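Local coordinates for protein glutathione peroxidase (Schistosoma mansoni, PDB 2V1M) that reduces hydrogen peroxide to water at the expense of glutathione, which it converts to glutathione disulfide, as a peroxidase of the thioredoxin clan, at residues G31-I36 against E164-K169; R51-M56 against L65-F70; F137-D140 against Q144-K147. All blocks are in the same frame, centred on the assembly; numbering follows the deposited sequence.

Contact 1 of 3, residues G31-I36 against E164-K169; sequences GHVCLI and ELLEKK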
ATOM      1  N   GLY A  31       9.762 -11.847  -4.877  1.00  4.80           N
ATOM      2  CA  GLY A  31       9.287 -12.533  -6.066  1.00  4.77           C
ATOM      3  C   GLY A  31       7.863 -12.200  -6.485  1.00  4.61           C
ATOM      4  O   GLY A  31       7.433 -12.683  -7.527  1.00  5.72           O
ATOM      5  N   HIS A  32       7.155 -11.396  -5.695  1.00  4.57           N
ATOM      6  CA  HIS A  32       5.772 -10.978  -6.003  1.00  4.26           C
ATOM      7  C   HIS A  32       5.724  -9.510  -6.343  1.00  4.01           C
ATOM      8  O   HIS A  32       6.505  -8.721  -5.830  1.00  5.48           O
ATOM      9  CB  HIS A  32       4.872 -11.304  -4.802  1.00  4.88           C
ATOM     10  CG  HIS A  32       4.675 -12.795  -4.641  1.00  6.88           C
ATOM     11  ND1 HIS A  32       4.544 -13.435  -3.423  1.00  9.20           N
ATOM     12  CD2 HIS A  32       4.608 -13.778  -5.579  1.00  9.44           C
ATOM     13  CE1 HIS A  32       4.411 -14.738  -3.621  1.00 10.52           C
ATOM     14  NE2 HIS A  32       4.433 -14.971  -4.920  1.00 10.76           N
ATOM     15  N   VAL A  33       4.805  -9.142  -7.225  1.00  3.82           N
ATOM     16  CA  VAL A  33       4.556  -7.724  -7.490  1.00  3.34           C
ATOM     17  C   VAL A  33       3.727  -7.184  -6.340  1.00  3.17           C
ATOM     18  O   VAL A  33       2.757  -7.835  -5.940  1.00  4.13           O
ATOM     19  CB  VAL A  33       3.813  -7.557  -8.845  1.00  3.77           C
ATOM     20  CG1 VAL A  33       3.352  -6.117  -9.072  1.00  4.00           C
ATOM     21  CG2 VAL A  33       4.679  -8.042  -9.984  1.00  4.65           C
ATOM     22  N   CYS A  34       4.097  -5.999  -5.815  1.00  3.12           N
ATOM     23  CA  CYS A  34       3.364  -5.428  -4.708  1.00  2.86           C
ATOM     24  C   CYS A  34       2.777  -4.083  -5.071  1.00  2.87           C
ATOM     25  O   CYS A  34       3.425  -3.263  -5.744  1.00  3.86           O
ATOM     26  CB  CYS A  34       4.253  -5.256  -3.457  1.00  3.11           C
ATOM     27  SG  CYS A  34       4.954  -6.795  -2.832  1.00  4.78           S
ATOM     28  N   LEU A  35       1.556  -3.851  -4.595  1.00  2.78           N
ATOM     29  CA  LEU A  35       0.911  -2.553  -4.702  1.00  2.83           C
ATOM     30  C   LEU A  35       0.727  -2.046  -3.278  1.00  2.65           C
ATOM     31  O   LEU A  35       0.013  -2.682  -2.490  1.00  3.22           O
ATOM     32  CB  LEU A  35      -0.434  -2.654  -5.430  1.00  3.07           C
ATOM     33  CG  LEU A  35      -1.068  -1.276  -5.718  1.00  4.75           C
ATOM     34  CD1 LEU A  35      -0.234  -0.462  -6.741  1.00  5.67           C
ATOM     35  CD2 LEU A  35      -2.509  -1.478  -6.189  1.00  7.14           C
ATOM     36  N   ILE A  36       1.443  -0.970  -2.926  1.00  2.74           N
ATOM     37  CA  ILE A  36       1.491  -0.479  -1.558  1.00  2.79           C
ATOM     38  C   ILE A  36       0.662   0.794  -1.471  1.00  2.72           C
ATOM     39  O   ILE A  36       0.950   1.789  -2.210  1.00  2.90           O
ATOM     40  CB  ILE A  36       2.965  -0.254  -1.104  1.00  2.76           C
ATOM     41  CG1 ILE A  36       3.748  -1.573  -1.264  1.00  3.05           C
ATOM     42  CG2 ILE A  36       2.946   0.269   0.330  1.00  3.11           C
ATOM     43  CD1 ILE A  36       5.207  -1.496  -0.830  1.00  4.12           C
ATOM     44  N   GLU A 164       2.056  -5.993 -16.685  0.50  5.38           N
ATOM     45  CA  GLU A 164       3.393  -5.987 -17.285  0.50  5.98           C
ATOM     46  C   GLU A 164       4.401  -6.557 -16.292  0.50  5.10           C
ATOM     47  O   GLU A 164       5.222  -7.441 -16.636  0.50  5.23           O
ATOM     48  CB  GLU A 164       3.775  -4.584 -17.787  0.50  5.91           C
ATOM     49  CG  GLU A 164       2.901  -4.096 -18.976  0.50  7.55           C
ATOM     50  CD  GLU A 164       3.100  -2.637 -19.386  0.50  9.85           C
ATOM     51  OE1 GLU A 164       3.005  -1.713 -18.552  0.50 12.02           O
ATOM     52  OE2 GLU A 164       3.321  -2.406 -20.585  0.50 14.02           O
ATOM     53  N   LEU A 165       4.332  -6.087 -15.053  1.00  4.69           N
ATOM     54  CA  LEU A 165       5.332  -6.558 -14.081  1.00  4.86           C
ATOM     55  C   LEU A 165       5.112  -8.025 -13.680  1.00  4.95           C
ATOM     56  O   LEU A 165       6.079  -8.737 -13.367  1.00  5.92           O
ATOM     57  CB  LEU A 165       5.365  -5.656 -12.861  1.00  4.43           C
ATOM     58  CG  LEU A 165       5.728  -4.185 -13.119  1.00  4.32           C
ATOM     59  CD1 LEU A 165       5.839  -3.471 -11.763  1.00  5.34           C
ATOM     60  CD2 LEU A 165       7.050  -4.081 -13.890  1.00  6.46           C
ATOM     61  N   LEU A 166       3.865  -8.489 -13.661  1.00  5.35           N
ATOM     62  CA  LEU A 166       3.594  -9.922 -13.351  1.00  5.56           C
ATOM     63  C   LEU A 166       4.148 -10.828 -14.417  1.00  6.29           C
ATOM     64  O   LEU A 166       4.563 -11.956 -14.118  1.00  7.70           O
ATOM     65  CB  LEU A 166       2.081 -10.182 -13.240  1.00  5.84           C
ATOM     66  CG  LEU A 166       1.384  -9.602 -11.998  1.00  5.55           C
ATOM     67  CD1 LEU A 166      -0.104  -9.784 -12.115  1.00  6.20           C
ATOM     68  CD2 LEU A 166       1.857 -10.251 -10.692  1.00  6.42           C
ATOM     69  N   GLU A 167       4.167 -10.348 -15.665  1.00  7.50           N
ATOM     70  CA  GLU A 167       4.662 -11.143 -16.780  1.00  8.85           C
ATOM     71  C   GLU A 167       6.174 -11.336 -16.684  1.00  9.37           C
ATOM     72  O   GLU A 167       6.681 -12.372 -17.157  1.00 10.42           O
ATOM     73  CB  GLU A 167       4.289 -10.495 -18.119  1.00 10.47           C
ATOM     74  CG  GLU A 167       2.889 -10.796 -18.636  0.50 15.82           C
ATOM     75  CD  GLU A 167       2.637 -12.266 -18.954  0.50 21.43           C
ATOM     76  OE1 GLU A 167       3.596 -13.067 -19.033  0.50 24.27           O
ATOM     77  OE2 GLU A 167       1.454 -12.621 -19.127  0.50 24.16           O
ATOM     78  N   LYS A 168       6.897 -10.379 -16.073  1.00  9.18           N
ATOM     79  CA  LYS A 168       8.345 -10.481 -15.935  1.00 10.10           C
ATOM     80  C   LYS A 168       8.698 -11.564 -14.935  1.00 10.14           C
ATOM     81  O   LYS A 168       7.927 -11.840 -13.993  1.00 11.18           O
ATOM     82  CB  LYS A 168       8.952  -9.138 -15.484  1.00 10.75           C
ATOM     83  CG  LYS A 168       8.640  -8.003 -16.415  1.00 14.09           C
ATOM     84  CD  LYS A 168       9.380  -6.746 -16.017  0.50 15.33           C
ATOM     85  CE  LYS A 168       9.747  -5.950 -17.249  0.50 17.34           C
ATOM     86  NZ  LYS A 168      10.563  -6.738 -18.229  0.50 19.22           N
ATOM     87  N   LYS A 169       9.880 -12.145 -15.120  1.00 11.34           N
ATOM     88  CA  LYS A 169      10.432 -13.078 -14.142  1.00 13.64           C
ATOM     89  C   LYS A 169      10.796 -12.427 -12.807  1.00 14.69           C
ATOM     90  O   LYS A 169      11.267 -11.288 -12.734  1.00 15.62           O
ATOM     91  CB  LYS A 169      11.650 -13.765 -14.748  1.00 14.19           C
ATOM     92  CG  LYS A 169      12.217 -14.894 -13.929  1.00 16.24           C
ATOM     93  CD  LYS A 169      13.478 -15.458 -14.575  0.50 16.06           C
ATOM     94  CE  LYS A 169      13.962 -16.695 -13.829  0.50 17.45           C
ATOM     95  NZ  LYS A 169      13.021 -17.838 -14.018  0.50 18.16           N
ATOM     96  OXT LYS A 169      10.616 -13.043 -11.753  1.00 16.98           O
TER
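Val33 pushes its CG2 methyl into the angle between two leucines near the end of the C-terminal helix, overlapping both Leu165 and Leu166. The methyl comes over the backbone of the helix as much as over its side chains: CG2 of Val33 lies 3.7 Å from the carbonyl carbon of Leu165 and 3.8 Å from CB of the same residue. From Leu166 the branch that reaches back is CD2, 3.7 Å from CG2 of Val33 and 3.8 Å from CB of Val33. CD2 of Leu166 thus lies against the CB-CG2 bond of Val33, and the two side chains cross at about a right angle. Val33 CG1 stands anti to its own backbone N (chi1 172°), which leaves CG2 on the N side and turned to the helix. At 6.3 Å, the CA atoms of Val33 and Leu166 are the nearest pair of the two backbones. Between the two segments the contact is apolar, burying 154 Å² in all; beside it, Arg141, from outside both, bridges them by donating NH1 to the carbonyl O of Gly31 and NH2 to that of Leu166. Around this point the helix 159-167 lies against one face of the central sheet: Val33, at the start of strand 33-39, also touches Leu65 of strand 65-71 and Leu138 of strand 136-139, and Leu165 reaches Leu138 as well.

Contact 2 of 3, residues R51-M56 against L65-F70; sequences RQLQEM and LRILAF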
ATOM      1  N   ARG A  51     -13.036  -1.180  -2.534  1.00  3.40           N
ATOM      2  CA  ARG A  51     -13.778  -2.105  -3.405  1.00  3.44           C
ATOM      3  C   ARG A  51     -12.885  -2.531  -4.566  1.00  3.12           C
ATOM      4  O   ARG A  51     -12.796  -3.730  -4.891  1.00  3.18           O
ATOM      5  CB  ARG A  51     -15.064  -1.467  -3.946  1.00  4.36           C
ATOM      6  CG  ARG A  51     -16.144  -1.167  -2.945  1.00  7.16           C
ATOM      7  CD  ARG A  51     -17.001  -2.337  -2.588  0.80  8.28           C
ATOM      8  NE  ARG A  51     -18.039  -1.893  -1.663  1.00  9.46           N
ATOM      9  CZ  ARG A  51     -18.502  -2.584  -0.645  1.00  8.12           C
ATOM     10  NH1 ARG A  51     -18.069  -3.836  -0.424  1.00  6.55           N
ATOM     11  NH2 ARG A  51     -19.412  -1.992   0.130  0.80  6.05           N
ATOM     12  N   GLN A  52     -12.248  -1.569  -5.230  1.00  2.92           N
ATOM     13  CA  GLN A  52     -11.434  -1.928  -6.389  1.00  3.33           C
ATOM     14  C   GLN A  52     -10.208  -2.751  -5.958  1.00  2.92           C
ATOM     15  O   GLN A  52      -9.817  -3.671  -6.684  1.00  3.28           O
ATOM     16  CB  GLN A  52     -10.999  -0.703  -7.163  1.00  3.39           C
ATOM     17  CG  GLN A  52     -12.186  -0.019  -7.858  1.00  4.16           C
ATOM     18  CD  GLN A  52     -11.771   1.055  -8.844  1.00  5.17           C
ATOM     19  OE1 GLN A  52     -10.596   1.257  -9.136  1.00  4.78           O
ATOM     20  NE2 GLN A  52     -12.750   1.740  -9.390  0.80  9.40           N
ATOM     21  N   LEU A  53      -9.572  -2.381  -4.843  1.00  2.89           N
ATOM     22  CA  LEU A  53      -8.429  -3.179  -4.377  1.00  3.22           C
ATOM     23  C   LEU A  53      -8.816  -4.626  -4.087  1.00  3.00           C
ATOM     24  O   LEU A  53      -8.065  -5.553  -4.380  1.00  3.22           O
ATOM     25  CB  LEU A  53      -7.744  -2.523  -3.174  1.00  3.22           C
ATOM     26  CG  LEU A  53      -7.052  -1.199  -3.491  1.00  3.51           C
ATOM     27  CD1 LEU A  53      -6.709  -0.495  -2.159  1.00  4.55           C
ATOM     28  CD2 LEU A  53      -5.750  -1.451  -4.285  1.00  3.99           C
ATOM     29  N   GLN A  54      -9.973  -4.828  -3.444  1.00  3.02           N
ATOM     30  CA  GLN A  54     -10.402  -6.203  -3.142  1.00  2.90           C
ATOM     31  C   GLN A  54     -10.702  -6.981  -4.438  1.00  3.21           C
ATOM     32  O   GLN A  54     -10.383  -8.186  -4.525  1.00  3.23           O
ATOM     33  CB  GLN A  54     -11.609  -6.175  -2.191  1.00  3.23           C
ATOM     34  CG  GLN A  54     -12.196  -7.549  -1.941  1.00  3.02           C
ATOM     35  CD  GLN A  54     -11.246  -8.589  -1.457  1.00  3.25           C
ATOM     36  OE1 GLN A  54     -10.195  -8.291  -0.840  1.00  3.04           O
ATOM     37  NE2 GLN A  54     -11.600  -9.866  -1.735  1.00  2.91           N
ATOM     38  N   GLU A  55     -11.312  -6.323  -5.423  1.00  3.21           N
ATOM     39  CA  GLU A  55     -11.518  -6.967  -6.727  0.80  3.47           C
ATOM     40  C   GLU A  55     -10.181  -7.303  -7.394  1.00  3.31           C
ATOM     41  O   GLU A  55     -10.029  -8.370  -8.013  1.00  4.01           O
ATOM     42  CB  GLU A  55     -12.377  -6.074  -7.630  0.80  4.75           C
ATOM     43  CG  GLU A  55     -13.833  -5.974  -7.203  0.80  8.75           C
ATOM     44  CD  GLU A  55     -14.490  -4.576  -7.357  0.80  8.74           C
ATOM     45  OE1 GLU A  55     -13.976  -3.712  -8.091  0.80  9.83           O
ATOM     46  OE2 GLU A  55     -15.553  -4.324  -6.722  0.80  9.02           O
ATOM     47  N   MET A  56      -9.228  -6.388  -7.325  1.00  3.25           N
ATOM     48  CA  MET A  56      -7.950  -6.678  -7.955  0.50  3.57           C
ATOM     49  C   MET A  56      -7.181  -7.773  -7.240  1.00  3.36           C
ATOM     50  O   MET A  56      -6.570  -8.610  -7.910  1.00  3.61           O
ATOM     51  CB  MET A  56      -7.111  -5.427  -8.058  0.50  3.14           C
ATOM     52  CG  MET A  56      -7.695  -4.399  -8.992  0.50  2.85           C
ATOM     53  SD  MET A  56      -6.885  -2.788  -8.913  0.50  4.05           S
ATOM     54  CE  MET A  56      -5.295  -3.217  -9.628  0.50  4.57           C
ATOM     55  N   LEU A  65       0.246 -10.978  -7.504  1.00  3.95           N
ATOM     56  CA  LEU A  65       0.061  -9.657  -6.935  1.00  4.07           C
ATOM     57  C   LEU A  65      -0.161  -9.739  -5.420  1.00  3.55           C
ATOM     58  O   LEU A  65      -1.001 -10.551  -4.967  1.00  4.26           O
ATOM     59  CB  LEU A  65      -1.143  -8.950  -7.555  1.00  4.18           C
ATOM     60  CG  LEU A  65      -1.425  -7.556  -6.966  1.00  4.26           C
ATOM     61  CD1 LEU A  65      -0.316  -6.563  -7.286  1.00  4.74           C
ATOM     62  CD2 LEU A  65      -2.757  -7.050  -7.514  1.00  4.84           C
ATOM     63  N   ARG A  66       0.511  -8.875  -4.669  1.00  3.09           N
ATOM     64  CA  ARG A  66       0.248  -8.687  -3.241  1.00  3.40           C
ATOM     65  C   ARG A  66      -0.056  -7.214  -3.001  1.00  3.34           C
ATOM     66  O   ARG A  66       0.729  -6.349  -3.335  1.00  6.72           O
ATOM     67  CB  ARG A  66       1.459  -9.152  -2.406  1.00  4.24           C
ATOM     68  CG  ARG A  66       1.773 -10.654  -2.610  1.00  4.52           C
ATOM     69  CD  ARG A  66       0.679 -11.539  -2.060  1.00  5.32           C
ATOM     70  NE  ARG A  66       1.029 -12.952  -2.214  1.00  6.56           N
ATOM     71  CZ  ARG A  66       0.780 -13.673  -3.313  1.00  6.56           C
ATOM     72  NH1 ARG A  66       0.247 -13.113  -4.406  1.00  6.36           N
ATOM     73  NH2 ARG A  66       1.113 -14.966  -3.340  1.00  9.61           N
ATOM     74  N   ILE A  67      -1.207  -6.945  -2.411  1.00  3.14           N
ATOM     75  CA  ILE A  67      -1.594  -5.597  -2.041  1.00  3.13           C
ATOM     76  C   ILE A  67      -1.351  -5.413  -0.555  1.00  2.87           C
ATOM     77  O   ILE A  67      -1.765  -6.270   0.256  1.00  3.15           O
ATOM     78  CB  ILE A  67      -3.091  -5.330  -2.411  1.00  3.14           C
ATOM     79  CG1 ILE A  67      -3.266  -5.476  -3.931  1.00  3.78           C
ATOM     80  CG2 ILE A  67      -3.541  -3.963  -1.891  1.00  3.71           C
ATOM     81  CD1 ILE A  67      -4.738  -5.477  -4.358  1.00  4.18           C
ATOM     82  N   LEU A  68      -0.661  -4.322  -0.203  1.00  2.79           N
ATOM     83  CA  LEU A  68      -0.292  -4.016   1.177  1.00  2.93           C
ATOM     84  C   LEU A  68      -0.928  -2.676   1.518  1.00  3.06           C
ATOM     85  O   LEU A  68      -0.647  -1.679   0.839  1.00  3.59           O
ATOM     86  CB  LEU A  68       1.225  -3.910   1.355  1.00  3.26           C
ATOM     87  CG  LEU A  68       2.082  -5.151   1.219  1.00  4.68           C
ATOM     88  CD1 LEU A  68       2.137  -5.720  -0.119  1.00  6.72           C
ATOM     89  CD2 LEU A  68       3.471  -4.795   1.739  1.00  7.95           C
ATOM     90  N   ALA A  69      -1.740  -2.641   2.575  1.00  2.78           N
ATOM     91  CA  ALA A  69      -2.475  -1.415   2.956  1.00  2.89           C
ATOM     92  C   ALA A  69      -2.010  -0.937   4.326  1.00  2.73           C
ATOM     93  O   ALA A  69      -2.125  -1.664   5.337  1.00  2.86           O
ATOM     94  CB  ALA A  69      -3.966  -1.683   2.971  1.00  3.14           C
ATOM     95  N   PHE A  70      -1.498   0.300   4.348  1.00  2.54           N
ATOM     96  CA  PHE A  70      -0.961   0.951   5.540  1.00  2.91           C
ATOM     97  C   PHE A  70      -1.881   2.078   5.989  1.00  2.80           C
ATOM     98  O   PHE A  70      -1.922   3.129   5.352  1.00  2.74           O
ATOM     99  CB  PHE A  70       0.442   1.501   5.258  1.00  3.06           C
ATOM    100  CG  PHE A  70       1.465   0.393   5.145  1.00  2.83           C
ATOM    101  CD1 PHE A  70       2.093  -0.092   6.289  1.00  3.06           C
ATOM    102  CD2 PHE A  70       1.754  -0.170   3.902  1.00  2.95           C
ATOM    103  CE1 PHE A  70       2.990  -1.144   6.222  1.00  3.20           C
ATOM    104  CE2 PHE A  70       2.663  -1.225   3.822  1.00  3.31           C
ATOM    105  CZ  PHE A  70       3.275  -1.718   4.980  1.00  3.47           C
TER
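This is a helix-on-sheet contact, buried in the protein: helix 46-60 packs against strand 65-71, which follows it in the chain, the axes of segments 51-56 and 65-70 approaching to 9.6 Å with N-to-C directions 151° apart. It is the helix-to-second-strand half of a beta-alpha-beta crossover, as in thioredoxin-like folds, with strand 33-39 as the first, parallel strand. Backbone hydrogen bonds of Arg66 with Val33 and Leu35, and of Ile67 with Asp99, hold strand 65-71 in its sheet. Ile67 makes the largest share of the contact. CD1 of Ile67 lies 3.3 Å from O of Leu53, a tight approach of a methyl to a helix carbonyl, and 4.4 Å from CB of Met56. The second branch of Ile67, CG2, meets CD2 of Leu53 at 4.1 Å, while that same leucine methyl stands 4.2 Å from CD1 of Ile67. Chi1 of Ile67 (-61°) turns the fork so that CG1, leading to CD1, lies anti to the carbonyl carbon and CG2 anti to the backbone N, and both arms meet Leu53. About one turn on from Leu53, O of Met56 is met by CD2 of Leu65 at 4.1 Å. Beyond the two segments, Leu53 rests on Leu35, Ile67 on His57, and both Met56 and Leu65 on Ile162 of helix 159-167. Made of aliphatic carbons against one another and against two helix carbonyls, the contact relies on exclusion of water and on close fit, with no directional polar bond from helix to strand.

Contact 3 of 3, residues F137-D140 against Q144-K147; sequences FLVD and QPVK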
ATOM      1  N   PHE A 137       2.063   2.895  -4.624  1.00  2.77           N
ATOM      2  CA  PHE A 137       3.384   2.582  -5.197  1.00  2.55           C
ATOM      3  C   PHE A 137       3.354   1.170  -5.740  1.00  2.51           C
ATOM      4  O   PHE A 137       2.865   0.234  -5.066  1.00  3.35           O
ATOM      5  CB  PHE A 137       4.513   2.691  -4.166  1.00  2.89           C
ATOM      6  CG  PHE A 137       4.820   4.095  -3.752  1.00  2.51           C
ATOM      7  CD1 PHE A 137       5.867   4.800  -4.333  1.00  2.65           C
ATOM      8  CD2 PHE A 137       4.060   4.738  -2.770  1.00  2.83           C
ATOM      9  CE1 PHE A 137       6.185   6.094  -3.930  1.00  3.25           C
ATOM     10  CE2 PHE A 137       4.366   6.016  -2.359  1.00  3.62           C
ATOM     11  CZ  PHE A 137       5.412   6.707  -2.949  1.00  3.21           C
ATOM     12  N   LEU A 138       3.883   0.995  -6.952  1.00  2.61           N
ATOM     13  CA  LEU A 138       3.969  -0.301  -7.602  1.00  3.02           C
ATOM     14  C   LEU A 138       5.436  -0.761  -7.543  1.00  2.94           C
ATOM     15  O   LEU A 138       6.359  -0.044  -7.955  1.00  2.95           O
ATOM     16  CB  LEU A 138       3.501  -0.183  -9.045  1.00  3.16           C
ATOM     17  CG  LEU A 138       3.551  -1.450  -9.885  1.00  4.33           C
ATOM     18  CD1 LEU A 138       2.681  -2.560  -9.271  1.00  5.35           C
ATOM     19  CD2 LEU A 138       3.138  -1.149 -11.318  1.00  6.21           C
ATOM     20  N   VAL A 139       5.608  -1.981  -7.021  1.00  3.08           N
ATOM     21  CA  VAL A 139       6.912  -2.580  -6.721  1.00  2.84           C
ATOM     22  C   VAL A 139       7.014  -3.879  -7.513  1.00  2.77           C
ATOM     23  O   VAL A 139       6.107  -4.738  -7.474  1.00  3.17           O
ATOM     24  CB  VAL A 139       7.017  -2.835  -5.218  1.00  3.16           C
ATOM     25  CG1 VAL A 139       8.368  -3.519  -4.856  1.00  4.15           C
ATOM     26  CG2 VAL A 139       6.818  -1.565  -4.402  1.00  3.82           C
ATOM     27  N   ASP A 140       8.130  -4.031  -8.236  1.00  2.89           N
ATOM     28  CA  ASP A 140       8.316  -5.207  -9.071  1.00  3.18           C
ATOM     29  C   ASP A 140       8.708  -6.462  -8.246  1.00  3.12           C
ATOM     30  O   ASP A 140       8.821  -6.433  -7.011  1.00  3.19           O
ATOM     31  CB  ASP A 140       9.311  -4.870 -10.201  1.00  3.40           C
ATOM     32  CG  ASP A 140      10.776  -4.771  -9.751  1.00  3.81           C
ATOM     33  OD1 ASP A 140      11.115  -5.129  -8.600  1.00  3.40           O
ATOM     34  OD2 ASP A 140      11.558  -4.308 -10.616  1.00  5.11           O
ATOM     35  N   GLN A 144      11.711  -3.516  -6.219  1.00  3.10           N
ATOM     36  CA  GLN A 144      12.073  -2.157  -6.663  1.00  3.16           C
ATOM     37  C   GLN A 144      10.798  -1.353  -6.921  1.00  2.98           C
ATOM     38  O   GLN A 144       9.966  -1.753  -7.745  1.00  2.83           O
ATOM     39  CB  GLN A 144      12.896  -2.226  -7.949  1.00  3.61           C
ATOM     40  CG  GLN A 144      14.084  -3.180  -7.835  1.00  4.04           C
ATOM     41  CD  GLN A 144      15.044  -2.743  -6.760  1.00  4.12           C
ATOM     42  OE1 GLN A 144      15.645  -1.676  -6.871  1.00  5.58           O
ATOM     43  NE2 GLN A 144      15.187  -3.533  -5.707  1.00  5.12           N
ATOM     44  N   PRO A 145      10.628  -0.204  -6.243  1.00  3.07           N
ATOM     45  CA  PRO A 145       9.469   0.692  -6.551  1.00  3.11           C
ATOM     46  C   PRO A 145       9.707   1.371  -7.905  1.00  3.43           C
ATOM     47  O   PRO A 145      10.662   2.150  -8.068  1.00  3.71           O
ATOM     48  CB  PRO A 145       9.466   1.704  -5.407  1.00  3.46           C
ATOM     49  CG  PRO A 145      10.369   1.079  -4.323  1.00  3.63           C
ATOM     50  CD  PRO A 145      11.427   0.342  -5.120  1.00  3.73           C
ATOM     51  N   VAL A 146       8.843   1.055  -8.875  1.00  2.88           N
ATOM     52  CA  VAL A 146       9.041   1.532 -10.233  1.00  3.10           C
ATOM     53  C   VAL A 146       7.918   2.428 -10.734  1.00  3.08           C
ATOM     54  O   VAL A 146       8.065   2.969 -11.860  1.00  3.59           O
ATOM     55  CB  VAL A 146       9.364   0.408 -11.238  1.00  3.46           C
ATOM     56  CG1 VAL A 146      10.672  -0.278 -10.872  1.00  4.81           C
ATOM     57  CG2 VAL A 146       8.209  -0.595 -11.319  1.00  4.30           C
ATOM     58  N   LYS A 147       6.834   2.640  -9.965  1.00  3.21           N
ATOM     59  CA  LYS A 147       5.838   3.615 -10.378  1.00  3.13           C
ATOM     60  C   LYS A 147       5.119   4.091  -9.138  1.00  3.01           C
ATOM     61  O   LYS A 147       4.956   3.347  -8.153  1.00  3.29           O
ATOM     62  CB  LYS A 147       4.865   3.061 -11.420  1.00  4.57           C
ATOM     63  CG  LYS A 147       4.188   4.169 -12.251  1.00  6.18           C
ATOM     64  CD  LYS A 147       3.818   3.683 -13.646  1.00  7.98           C
ATOM     65  CE  LYS A 147       2.963   4.689 -14.383  0.50  6.84           C
ATOM     66  NZ  LYS A 147       2.526   4.161 -15.707  0.50  8.89           N
TER
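Leu138 and Lys147 form an antiparallel hydrogen-bonded pair, with Leu138 N giving a nearly straight bond (174°) to Lys147 O at 2.9 Å. The carbonyl O of Leu138 is shared: Val146 N meets it at 2.9 Å, nearly along the C=O axis, and Lys147 N adds a weak bond at 3.4 Å. Two residues thus face one, a classic beta bulge, which shifts the register by one before Val139 pairs with Pro145. In that non-hydrogen-bonded pair CA of Val139 and CA of Pro145 are 4.2 Å apart, and CG2 of Val139 lies 4.3 Å from CB of Pro145. At the turn end, Asp140 N bonds to Gln144 O at 3.0 Å, and Gln144 N returns to Asp140 OD1 at 2.9 Å, approaching from above the carboxylate plane (48° out of it). The aspartate can reach back because chi1 (74°) places its CG between the backbone N and the carbonyl carbon. Its OD1 takes a second bond from Gln142 N, so two backbone N-H groups hold the carboxylate. The Gln144 side chain lies alongside it, while its amide is engaged elsewhere, NE2 with the carbonyls of Asn9 and Gln142 and OE1 with Arg121. Further out, Lys147 makes a salt bridge to Asp161, and Leu138 packs on helix 159-167, whereas Pro145 and Phe137 face helix 113-121. This is a bulged beta hairpin with its turn bound by an aspartate carboxylate, and its second strand, 145-149, forms one edge of the mixed sheet of the thioredoxin-like fold.

Overall arrangement
All three contacts reach the mixed sheet ordered 99-100, 65-71, 33-39, 136-139, 145-149. Strand 33-39 of contact 1 lies between strand 65-71 of contact 2 and strand 136-139 of contact 3, bonded to each through its backbone. Centres of contacts 1 and 3 are about 9 Å apart, those of contacts 1 and 2 about 13 Å, and those of contacts 2 and 3 about 15 Å. Contact 1 spans 128 residues of chain, so that contact 2 and then contact 3 fall between its two ends. Strand 33-39 thus links the helix-strand unit of contact 2 and the hairpin of contact 3 within one sheet, and contact 1 sets the last helix against it.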